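Local structure of formate dehydrogenase (6TTB) at the interface of chains A and B. The protein catalyses the NAD-dependent oxidation of formate to carbon dioxide, with transfer of a hydride to the nicotinamide of the cofactor. Sequence-based numbering; all coordinates share one arbitrary frame. Chains: chain A/B, Formate dehydrogenase.

The four contacts sample one two-fold interface, so each recurs with the chains exchanged. Measured between C-alpha centres, contacts 1 and 2 lie about 8 Å apart and share B:Tyr162 and A:Met321. Contact 3 follows about 12 Å from contact 2 and shares A:Arg314 with it. Contact 4 lies on the other flank, about 16 Å from contact 1 and 29 Å from contact 3. In chain A, helix 144-160 serves contacts 1 and 4 and residues 319-325 run through contacts 1 to 3. Formate dehydrogenases of this family are typically dimers, consistent with this apolar centre, polar contacts 2 and 4 and the tryptophan of contact 3.

Contact 1: the interface of chains A and B. Residues chain A 153, 157, 321-322, 325; chain B 157, 160, 162.
The phenol ring of B:Tyr162 is the flat group around which this dimer-core patch is built, and A:Ile157 covers one of its faces. The methyl CD1 of A:Ile157 sits 3.5 Å from the centroid of the B:Tyr162 ring, a CH-pi contact placed almost over its centre. Beyond the CD1-CE1 rim, displaced to the side of the plane opposite A:Ile157, comes the methyl of A:Thr322, with CG2 3.4 Å from CD1 of B:Tyr162. A:Met153 approaches nearer the root of the side chain, where its terminal methyl CE is 3.7 Å from the same CD1. Methyl groups of the partner thus touch the ring, from helix 144-160 and from the segment that follows strand 319-321.

In B:Tyr162, CG stands opposite the backbone N (chi1 170°), which sends the ring away from the start of helix 162-171 and toward chain A. The side chain of A:Met153 runs straight as far as SD and then turns at chi3 (80°), bringing CE to the tyrosine.

Beyond the ring the two copies of one residue meet near the two-fold axis: CD1 of A:Ile157 lies 4.1 Å from CG1 of B:Ile157. The patch is thus a worked case of aromatic-aliphatic packing at the centre of a symmetric dimer. At its border the phenolic OH of A:Tyr325 lies 3.5 Å from the backbone N of B:Tyr162.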
loop_
_atom_site.group_PDB
_atom_site.type_symbol
_atom_site.label_atom_id
_atom_site.label_comp_id
_atom_site.label_asym_id
_atom_site.label_seq_id
_atom_site.Cartn_x
_atom_site.Cartn_y
_atom_site.Cartn_z
ATOM N N MET A 153 3.275 3.436 -0.663
ATOM C CA MET A 153 2.612 2.130 -0.620
ATOM C C MET A 153 2.086 1.882 0.790
ATOM O O MET A 153 0.892 1.557 0.987
ATOM C CB MET A 153 3.583 1.034 -0.976
ATOM C CG MET A 153 3.055 -0.328 -0.831
ATOM S SD MET A 153 4.387 -1.521 -1.182
ATOM C CE MET A 153 5.280 -1.517 0.386
ATOM N N ILE A 157 -1.568 1.068 1.954
ATOM C CA ILE A 157 -1.898 -0.176 2.669
ATOM C C ILE A 157 -2.557 0.176 3.992
ATOM O O ILE A 157 -3.475 -0.463 4.424
ATOM C CB ILE A 157 -0.628 -1.030 2.902
ATOM C CG1 ILE A 157 -0.064 -1.591 1.602
ATOM C CG2 ILE A 157 -0.872 -2.131 3.939
ATOM C CD1 ILE A 157 1.213 -2.356 1.782
ATOM N N MET A 321 4.592 -3.668 8.726
ATOM C CA MET A 321 6.019 -3.729 8.682
ATOM C C MET A 321 6.374 -4.652 7.532
ATOM O O MET A 321 5.543 -5.408 7.042
ATOM C CB MET A 321 6.566 -4.323 9.990
ATOM C CG MET A 321 6.333 -3.441 11.255
ATOM S SD MET A 321 6.977 -1.803 11.033
ATOM C CE MET A 321 8.649 -2.130 10.458
ATOM N N THR A 322 7.532 -4.433 6.990
ATOM C CA THR A 322 8.261 -5.442 6.312
ATOM C C THR A 322 9.669 -5.451 6.933
ATOM O O THR A 322 10.070 -4.541 7.662
ATOM C CB THR A 322 8.293 -5.092 4.827
ATOM O OG1 THR A 322 9.142 -3.963 4.566
ATOM C CG2 THR A 322 6.914 -4.847 4.245
ATOM N N TYR A 325 14.163 -3.933 3.347
ATOM C CA TYR A 325 14.725 -4.051 2.012
ATOM C C TYR A 325 14.308 -2.917 1.056
ATOM O O TYR A 325 14.661 -2.957 -0.115
ATOM C CB TYR A 325 14.229 -5.353 1.416
ATOM C CG TYR A 325 12.771 -5.313 1.083
ATOM C CD1 TYR A 325 11.799 -5.420 2.063
ATOM C CD2 TYR A 325 12.357 -5.127 -0.236
ATOM C CE1 TYR A 325 10.454 -5.432 1.714
ATOM C CE2 TYR A 325 11.025 -5.112 -0.583
ATOM C CZ TYR A 325 10.085 -5.307 0.387
ATOM O OH TYR A 325 8.805 -5.261 -0.006
ATOM N N ILE B 157 2.316 -3.233 -4.197
ATOM C CA ILE B 157 2.456 -4.430 -3.396
ATOM C C ILE B 157 3.100 -5.527 -4.206
ATOM O O ILE B 157 3.967 -6.238 -3.708
ATOM C CB ILE B 157 1.110 -4.922 -2.885
ATOM C CG1 ILE B 157 0.476 -3.962 -1.868
ATOM C CG2 ILE B 157 1.242 -6.332 -2.337
ATOM C CD1 ILE B 157 -0.906 -4.321 -1.514
ATOM N N ARG B 160 7.382 -4.130 -5.813
ATOM C CA ARG B 160 7.983 -4.229 -4.498
ATOM C C ARG B 160 7.375 -5.496 -3.934
ATOM O O ARG B 160 6.217 -5.801 -4.258
ATOM C CB ARG B 160 7.551 -3.024 -3.656
ATOM C CG ARG B 160 7.622 -1.676 -4.374
ATOM C CD ARG B 160 7.728 -0.443 -3.465
ATOM N NE ARG B 160 8.916 -0.481 -2.645
ATOM C CZ ARG B 160 10.102 -0.000 -3.082
ATOM N NH1 ARG B 160 10.170 0.583 -4.268
ATOM N NH2 ARG B 160 11.187 -0.002 -2.300
ATOM N N TYR B 162 5.999 -6.748 -1.406
ATOM C CA TYR B 162 5.485 -6.461 -0.067
ATOM C C TYR B 162 4.969 -7.718 0.614
ATOM O O TYR B 162 5.019 -7.839 1.816
ATOM C CB TYR B 162 4.356 -5.452 -0.074
ATOM C CG TYR B 162 3.653 -5.336 1.264
ATOM C CD1 TYR B 162 4.163 -4.534 2.296
ATOM C CD2 TYR B 162 2.456 -6.006 1.504
ATOM C CE1 TYR B 162 3.515 -4.439 3.519
ATOM C CE2 TYR B 162 1.824 -5.970 2.736
ATOM C CZ TYR B 162 2.353 -5.187 3.747
ATOM O OH TYR B 162 1.700 -5.108 4.939
#

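Contact 2: the interface of chains A and B. Residues chain A 163, 314, 319-321; chain B 162, 166, 169-170.
Direct hydrogen bonds between B:Tyr162, B:His166 and B:Ser169 and chain A dominate this polar patch of the dimer interface. The phenol OH of B:Tyr162 donates to the carboxylate oxygen OE2 of A:Glu163 at 2.6 Å, meeting it from above the carboxylate plane. ND1 of B:His166 donates to the carbonyl O of A:Met321 at 2.8 Å; this acceptor lies close to the imidazole plane, whereas the donor is tilted from the carbonyl plane. A chi1 of 178° swings the imidazole out to strand 319-321. NH1 of A:Arg314 reaches O of B:Ser169 at 2.6 Å, on a carbonyl lone pair; the chain runs extended to NE and turns at chi4 (-93°).

A water joins the two chains: it lies 3.0 Å from OG of B:Ser169 and also meets OD1 of A:Asn319 and O of A:Arg314. The same OD1 accepts from N of A:Met321 at 2.9 Å, which helps fix the amide.

By proximity alone, OE1 of A:Glu163 lies 3.4 Å from NE2 of B:His166, and the carboxylate may polarise the imidazole.

In the fold, successive turns of helix 162-171 of chain B lie against strand 319-321 of chain A, while A:Glu163 comes from the equivalent helix of its own chain.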
loop_
_atom_site.group_PDB
_atom_site.type_symbol
_atom_site.label_atom_id
_atom_site.label_comp_id
_atom_site.label_asym_id
_atom_site.label_seq_id
_atom_site.Cartn_x
_atom_site.Cartn_y
_atom_site.Cartn_z
ATOM N N GLU A 163 -4.627 -4.788 4.833
ATOM C CA GLU A 163 -4.233 -5.970 5.582
ATOM C C GLU A 163 -5.441 -6.816 5.872
ATOM O O GLU A 163 -5.398 -8.015 5.742
ATOM C CB GLU A 163 -3.527 -5.616 6.874
ATOM C CG GLU A 163 -2.057 -5.430 6.676
ATOM C CD GLU A 163 -1.314 -6.642 6.166
ATOM O OE1 GLU A 163 -1.538 -7.766 6.716
ATOM O OE2 GLU A 163 -0.520 -6.468 5.229
ATOM N N ARG A 314 6.827 -6.800 15.134
ATOM C CA ARG A 314 6.490 -7.801 14.131
ATOM C C ARG A 314 5.040 -8.261 14.319
ATOM O O ARG A 314 4.354 -8.512 13.366
ATOM C CB ARG A 314 7.428 -8.997 14.278
ATOM C CG ARG A 314 8.903 -8.660 14.117
ATOM C CD ARG A 314 9.641 -9.992 14.170
ATOM N NE ARG A 314 11.050 -10.020 13.753
ATOM C CZ ARG A 314 11.487 -10.304 12.515
ATOM N NH1 ARG A 314 10.653 -10.565 11.513
ATOM N NH2 ARG A 314 12.772 -10.377 12.308
ATOM N N ASN A 319 -0.163 -3.533 12.071
ATOM C CA ASN A 319 1.130 -3.140 11.509
ATOM C C ASN A 319 1.210 -3.539 10.047
ATOM O O ASN A 319 0.559 -4.520 9.654
ATOM C CB ASN A 319 2.333 -3.681 12.322
ATOM C CG ASN A 319 2.771 -5.057 11.914
ATOM O OD1 ASN A 319 3.475 -5.198 10.941
ATOM N ND2 ASN A 319 2.394 -6.069 12.675
ATOM N N ALA A 320 1.969 -2.739 9.233
ATOM C CA ALA A 320 2.408 -3.173 7.906
ATOM C C ALA A 320 3.922 -3.039 7.766
ATOM O O ALA A 320 4.491 -2.406 6.820
ATOM C CB ALA A 320 1.653 -2.503 6.822
ATOM N N MET A 321 4.592 -3.668 8.726
ATOM C CA MET A 321 6.019 -3.729 8.682
ATOM C C MET A 321 6.374 -4.652 7.532
ATOM O O MET A 321 5.543 -5.408 7.042
ATOM C CB MET A 321 6.566 -4.323 9.990
ATOM C CG MET A 321 6.333 -3.441 11.255
ATOM S SD MET A 321 6.977 -1.803 11.033
ATOM C CE MET A 321 8.649 -2.130 10.458
ATOM N N TYR B 162 5.999 -6.748 -1.406
ATOM C CA TYR B 162 5.485 -6.461 -0.067
ATOM C C TYR B 162 4.969 -7.718 0.614
ATOM O O TYR B 162 5.019 -7.839 1.816
ATOM C CB TYR B 162 4.356 -5.452 -0.074
ATOM C CG TYR B 162 3.653 -5.336 1.264
ATOM C CD1 TYR B 162 4.163 -4.534 2.296
ATOM C CD2 TYR B 162 2.456 -6.006 1.504
ATOM C CE1 TYR B 162 3.515 -4.439 3.519
ATOM C CE2 TYR B 162 1.824 -5.970 2.736
ATOM C CZ TYR B 162 2.353 -5.187 3.747
ATOM O OH TYR B 162 1.700 -5.108 4.939
ATOM N N HIS B 166 6.346 -8.764 4.169
ATOM C CA HIS B 166 5.532 -8.708 5.377
ATOM C C HIS B 166 5.479 -10.068 6.060
ATOM O O HIS B 166 5.453 -10.145 7.278
ATOM C CB HIS B 166 4.152 -8.097 5.087
ATOM C CG HIS B 166 3.246 -8.042 6.263
ATOM N ND1 HIS B 166 3.526 -7.284 7.362
ATOM C CD2 HIS B 166 2.081 -8.657 6.519
ATOM C CE1 HIS B 166 2.544 -7.413 8.260
ATOM N NE2 HIS B 166 1.633 -8.232 7.745
ATOM N N SER B 169 8.286 -10.523 8.128
ATOM C CA SER B 169 8.233 -9.687 9.320
ATOM C C SER B 169 7.484 -10.404 10.416
ATOM O O SER B 169 8.067 -10.829 11.415
ATOM C CB SER B 169 7.583 -8.356 9.029
ATOM O OG SER B 169 7.551 -7.559 10.204
ATOM N N VAL B 170 6.193 -10.554 10.184
ATOM C CA VAL B 170 5.304 -11.357 10.987
ATOM C C VAL B 170 5.945 -12.709 11.319
ATOM O O VAL B 170 5.659 -13.252 12.362
ATOM C CB VAL B 170 3.945 -11.513 10.272
ATOM C CG1 VAL B 170 3.500 -12.953 10.186
ATOM C CG2 VAL B 170 2.859 -10.706 10.932
HETATM O O HOH W 1 4.631 -7.406 10.870
#

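Contact 3: the interface of chains A and B. Residues chain A 95-96, 305-307, 314, 323-324; chain B 174.
B:Trp174 enters a pocket of chain A bounded by A:Pro306, A:Ala307, A:Val323 and A:His324, and apolar contact supplies most of the grip. With chi1 at -168° the indole extends away from its own backbone N into chain A. CB of A:Pro306 lies over the five-membered ring of B:Trp174, 3.6 Å from its centroid, and CA of A:Pro306 covers the six-membered ring in a second CH-pi contact. A:Val323 approaches the opposite face, with CB 3.8 Å from CZ3 of B:Trp174. CB of A:Ala307 is 3.6 Å from that CZ3, and CB of A:His324 is 3.7 Å from CH2 of B:Trp174.

Among polar links, NE1 of B:Trp174 donates to O of A:Phe95 at 2.9 Å. NE1 stands almost straight out from the carbonyl (177°), although the bond is bent at H (144°); with the packing on both faces, it helps orient the indole.

Within chain A, NE2 of A:Gln305 donates to ND1 of A:His324 at 2.9 Å. This is the family's active-site glutamine-histidine pair, and the partner's tryptophan, packed beside it, probably helps support the active site.

The tryptophan follows helix 162-171 of chain B, whereas its pocket combines loop segments of chain A: 95-96, the cis-proline turn at 305-307, and 323-324, just after strand 319-321.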
loop_
_atom_site.group_PDB
_atom_site.type_symbol
_atom_site.label_atom_id
_atom_site.label_comp_id
_atom_site.label_asym_id
_atom_site.label_seq_id
_atom_site.Cartn_x
_atom_site.Cartn_y
_atom_site.Cartn_z
ATOM N N PHE A 95 20.708 -2.959 5.897
ATOM C CA PHE A 95 19.742 -4.027 5.957
ATOM C C PHE A 95 20.310 -5.219 6.732
ATOM O O PHE A 95 19.572 -6.095 7.173
ATOM C CB PHE A 95 19.308 -4.384 4.547
ATOM C CG PHE A 95 19.305 -3.243 3.571
ATOM C CD1 PHE A 95 18.383 -2.186 3.678
ATOM C CD2 PHE A 95 20.148 -3.269 2.458
ATOM C CE1 PHE A 95 18.349 -1.175 2.718
ATOM C CE2 PHE A 95 20.137 -2.230 1.529
ATOM C CZ PHE A 95 19.233 -1.199 1.659
ATOM N N TYR A 96 21.615 -5.242 6.921
ATOM C CA TYR A 96 22.262 -6.433 7.444
ATOM C C TYR A 96 23.689 -6.052 7.846
ATOM O O TYR A 96 24.650 -6.320 7.103
ATOM C CB TYR A 96 22.165 -7.574 6.410
ATOM C CG TYR A 96 22.616 -8.929 6.885
ATOM C CD1 TYR A 96 23.941 -9.269 6.840
ATOM C CD2 TYR A 96 21.725 -9.877 7.378
ATOM C CE1 TYR A 96 24.373 -10.531 7.199
ATOM C CE2 TYR A 96 22.146 -11.133 7.803
ATOM C CZ TYR A 96 23.482 -11.455 7.700
ATOM O OH TYR A 96 23.980 -12.660 8.114
ATOM N N GLN A 305 18.769 -3.672 14.026
ATOM C CA GLN A 305 18.680 -4.492 12.853
ATOM C C GLN A 305 19.927 -5.331 12.835
ATOM O O GLN A 305 20.986 -4.820 13.188
ATOM C CB GLN A 305 18.685 -3.624 11.603
ATOM C CG GLN A 305 17.425 -2.806 11.465
ATOM C CD GLN A 305 17.112 -2.357 10.053
ATOM O OE1 GLN A 305 16.067 -1.716 9.804
ATOM N NE2 GLN A 305 18.016 -2.662 9.125
ATOM N N PRO A 306 19.830 -6.639 12.482
ATOM C CA PRO A 306 18.536 -7.237 12.116
ATOM C C PRO A 306 17.569 -7.161 13.274
ATOM O O PRO A 306 17.972 -7.198 14.392
ATOM C CB PRO A 306 18.827 -8.694 11.795
ATOM C CG PRO A 306 20.359 -8.703 11.523
ATOM C CD PRO A 306 20.961 -7.565 12.344
ATOM N N ALA A 307 16.293 -6.993 12.978
ATOM C CA ALA A 307 15.248 -7.121 13.965
ATOM C C ALA A 307 15.307 -8.513 14.600
ATOM O O ALA A 307 15.274 -9.545 13.922
ATOM C CB ALA A 307 13.907 -6.819 13.345
ATOM N N ARG A 314 6.827 -6.800 15.134
ATOM C CA ARG A 314 6.490 -7.801 14.131
ATOM C C ARG A 314 5.040 -8.261 14.319
ATOM O O ARG A 314 4.354 -8.512 13.366
ATOM C CB ARG A 314 7.428 -8.997 14.278
ATOM C CG ARG A 314 8.903 -8.660 14.117
ATOM C CD ARG A 314 9.641 -9.992 14.170
ATOM N NE ARG A 314 11.050 -10.020 13.753
ATOM C CZ ARG A 314 11.487 -10.304 12.515
ATOM N NH1 ARG A 314 10.653 -10.565 11.513
ATOM N NH2 ARG A 314 12.772 -10.377 12.308
ATOM N N VAL A 323 10.437 -6.472 6.623
ATOM C CA VAL A 323 11.845 -6.395 6.941
ATOM C C VAL A 323 12.458 -5.325 6.022
ATOM O O VAL A 323 11.758 -4.783 5.182
ATOM C CB VAL A 323 12.491 -7.778 6.794
ATOM C CG1 VAL A 323 11.687 -8.791 7.583
ATOM C CG2 VAL A 323 12.490 -8.175 5.348
ATOM N N HIS A 324 13.764 -5.044 6.178
ATOM C CA HIS A 324 14.330 -3.798 5.737
ATOM C C HIS A 324 14.964 -3.991 4.383
ATOM O O HIS A 324 16.193 -3.926 4.292
ATOM C CB HIS A 324 15.444 -3.290 6.691
ATOM C CG HIS A 324 15.989 -1.972 6.206
ATOM N ND1 HIS A 324 17.135 -1.360 6.725
ATOM C CD2 HIS A 324 15.524 -1.126 5.261
ATOM C CE1 HIS A 324 17.304 -0.170 6.131
ATOM N NE2 HIS A 324 16.361 -0.038 5.208
ATOM N N TRP B 174 14.469 -12.962 8.694
ATOM C CA TRP B 174 15.204 -11.843 8.140
ATOM C C TRP B 174 16.086 -12.420 7.032
ATOM O O TRP B 174 17.299 -12.579 7.171
ATOM C CB TRP B 174 16.010 -11.162 9.270
ATOM C CG TRP B 174 16.614 -9.819 8.948
ATOM C CD1 TRP B 174 17.737 -9.577 8.237
ATOM C CD2 TRP B 174 16.059 -8.521 9.247
ATOM N NE1 TRP B 174 17.909 -8.245 8.080
ATOM C CE2 TRP B 174 16.919 -7.575 8.687
ATOM C CE3 TRP B 174 14.856 -8.085 9.827
ATOM C CZ2 TRP B 174 16.688 -6.219 8.769
ATOM C CZ3 TRP B 174 14.573 -6.729 9.838
ATOM C CH2 TRP B 174 15.497 -5.804 9.355
#

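Contact 4: the interface of chains A and B. Residues chain A 156, 160, 185-187; chain B 146, 149, 329.
A salt bridge joins A:Arg160 to B:Glu149, with NH1 of the guanidinium 2.8 Å from the carboxylate oxygen OE1. The two flat groups are nearly perpendicular (88°), and NH1 meets OE1 on its anti side, somewhat out of the carboxylate plane; the pair therefore bonds through one corner and does not lie in a shared plane. A bend at chi3 (64°) of the arginine turns the guanidinium toward the start of helix 144-159 of chain B.

Hydrogen bonds complete the grip. NH2 of A:Arg160 donates to the hydroxyl OG of B:Ser146 at 2.6 Å, almost exactly in the guanidinium plane, while NH1 adds a weak bond to the same oxygen. The carboxylate of B:Glu149 is also held by the backbone of chain A. N of A:Leu186 donates to OE1 of B:Glu149 at 2.9 Å on the syn side, reaching this oxygen from the face opposite A:Arg160 NH1. N of A:Gln187 reaches OE2 of B:Glu149 at 2.8 Å on a syn lone pair. Two consecutive amides and a guanidinium thus fix the carboxylate's rotation and would be expected to favour its charged form.

By van der Waals contact, the methylene CB of A:Leu186 packs 3.7 Å from the carboxylate carbon CD of B:Glu149, and CG of A:Glu185 lies 4.0 Å from CG2 of B:Thr329.

In the fold, the C-terminal end of helix 144-160 and the loop leading to strand 190-194 in chain A embrace the N-terminal turns of the equivalent helix in chain B.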
loop_
_atom_site.group_PDB
_atom_site.type_symbol
_atom_site.label_atom_id
_atom_site.label_comp_id
_atom_site.label_asym_id
_atom_site.label_seq_id
_atom_site.Cartn_x
_atom_site.Cartn_y
_atom_site.Cartn_z
ATOM N N LEU A 156 -0.986 3.861 1.481
ATOM C CA LEU A 156 -2.107 3.208 0.868
ATOM C C LEU A 156 -2.505 1.976 1.670
ATOM O O LEU A 156 -3.636 1.861 2.051
ATOM C CB LEU A 156 -1.729 2.876 -0.578
ATOM C CG LEU A 156 -1.660 4.087 -1.524
ATOM C CD1 LEU A 156 -0.880 3.770 -2.775
ATOM C CD2 LEU A 156 -3.045 4.575 -1.906
ATOM N N ARG A 160 -6.118 2.064 3.365
ATOM C CA ARG A 160 -7.090 1.269 2.653
ATOM C C ARG A 160 -7.346 -0.003 3.433
ATOM O O ARG A 160 -8.273 -0.752 3.111
ATOM C CB ARG A 160 -6.669 1.060 1.192
ATOM C CG ARG A 160 -6.759 2.334 0.382
ATOM C CD ARG A 160 -6.852 2.099 -1.096
ATOM N NE ARG A 160 -8.047 1.396 -1.513
ATOM C CZ ARG A 160 -9.155 2.012 -1.859
ATOM N NH1 ARG A 160 -9.235 3.341 -1.751
ATOM N NH2 ARG A 160 -10.182 1.301 -2.314
ATOM N N GLU A 185 -10.440 6.052 1.839
ATOM C CA GLU A 185 -9.759 6.588 0.697
ATOM C C GLU A 185 -8.560 7.394 1.174
ATOM O O GLU A 185 -8.652 8.137 2.148
ATOM C CB GLU A 185 -10.732 7.504 -0.019
ATOM C CG GLU A 185 -11.982 6.781 -0.414
ATOM C CD GLU A 185 -12.713 7.457 -1.539
ATOM O OE1 GLU A 185 -13.064 6.749 -2.483
ATOM O OE2 GLU A 185 -12.902 8.700 -1.471
ATOM N N LEU A 186 -7.478 7.329 0.422
ATOM C CA LEU A 186 -6.380 8.214 0.690
ATOM C C LEU A 186 -6.773 9.643 0.285
ATOM O O LEU A 186 -6.260 10.651 0.824
ATOM C CB LEU A 186 -5.179 7.727 -0.102
ATOM C CG LEU A 186 -3.999 8.674 -0.017
ATOM C CD1 LEU A 186 -3.578 8.822 1.442
ATOM C CD2 LEU A 186 -2.838 8.211 -0.871
ATOM N N GLN A 187 -7.635 9.742 -0.724
ATOM C CA GLN A 187 -7.951 11.055 -1.268
ATOM C C GLN A 187 -8.607 11.948 -0.176
ATOM O O GLN A 187 -9.348 11.468 0.685
ATOM C CB GLN A 187 -8.819 10.853 -2.482
ATOM C CG GLN A 187 -9.489 12.106 -2.966
ATOM C CD GLN A 187 -10.688 11.744 -3.805
ATOM O OE1 GLN A 187 -10.901 12.314 -4.850
ATOM N NE2 GLN A 187 -11.421 10.717 -3.392
ATOM N N SER B 146 -11.359 5.748 -5.463
ATOM C CA SER B 146 -11.079 4.590 -4.621
ATOM C C SER B 146 -10.461 3.518 -5.455
ATOM O O SER B 146 -9.427 2.982 -5.090
ATOM C CB SER B 146 -12.309 4.044 -3.959
ATOM O OG SER B 146 -11.995 3.046 -2.984
ATOM N N GLU B 149 -6.944 4.151 -6.567
ATOM C CA GLU B 149 -5.968 4.020 -5.483
ATOM C C GLU B 149 -5.697 2.546 -5.250
ATOM O O GLU B 149 -4.562 2.115 -5.189
ATOM C CB GLU B 149 -6.544 4.552 -4.181
ATOM C CG GLU B 149 -6.818 6.032 -4.191
ATOM C CD GLU B 149 -7.347 6.533 -2.866
ATOM O OE1 GLU B 149 -7.729 5.636 -1.961
ATOM O OE2 GLU B 149 -7.396 7.799 -2.697
ATOM N N THR B 329 -15.380 1.846 1.755
ATOM C CA THR B 329 -14.533 2.717 2.557
ATOM C C THR B 329 -15.432 3.593 3.407
ATOM O O THR B 329 -16.621 3.788 3.099
ATOM C CB THR B 329 -13.711 3.672 1.689
ATOM O OG1 THR B 329 -14.630 4.603 1.118
ATOM C CG2 THR B 329 -12.940 2.979 0.587
#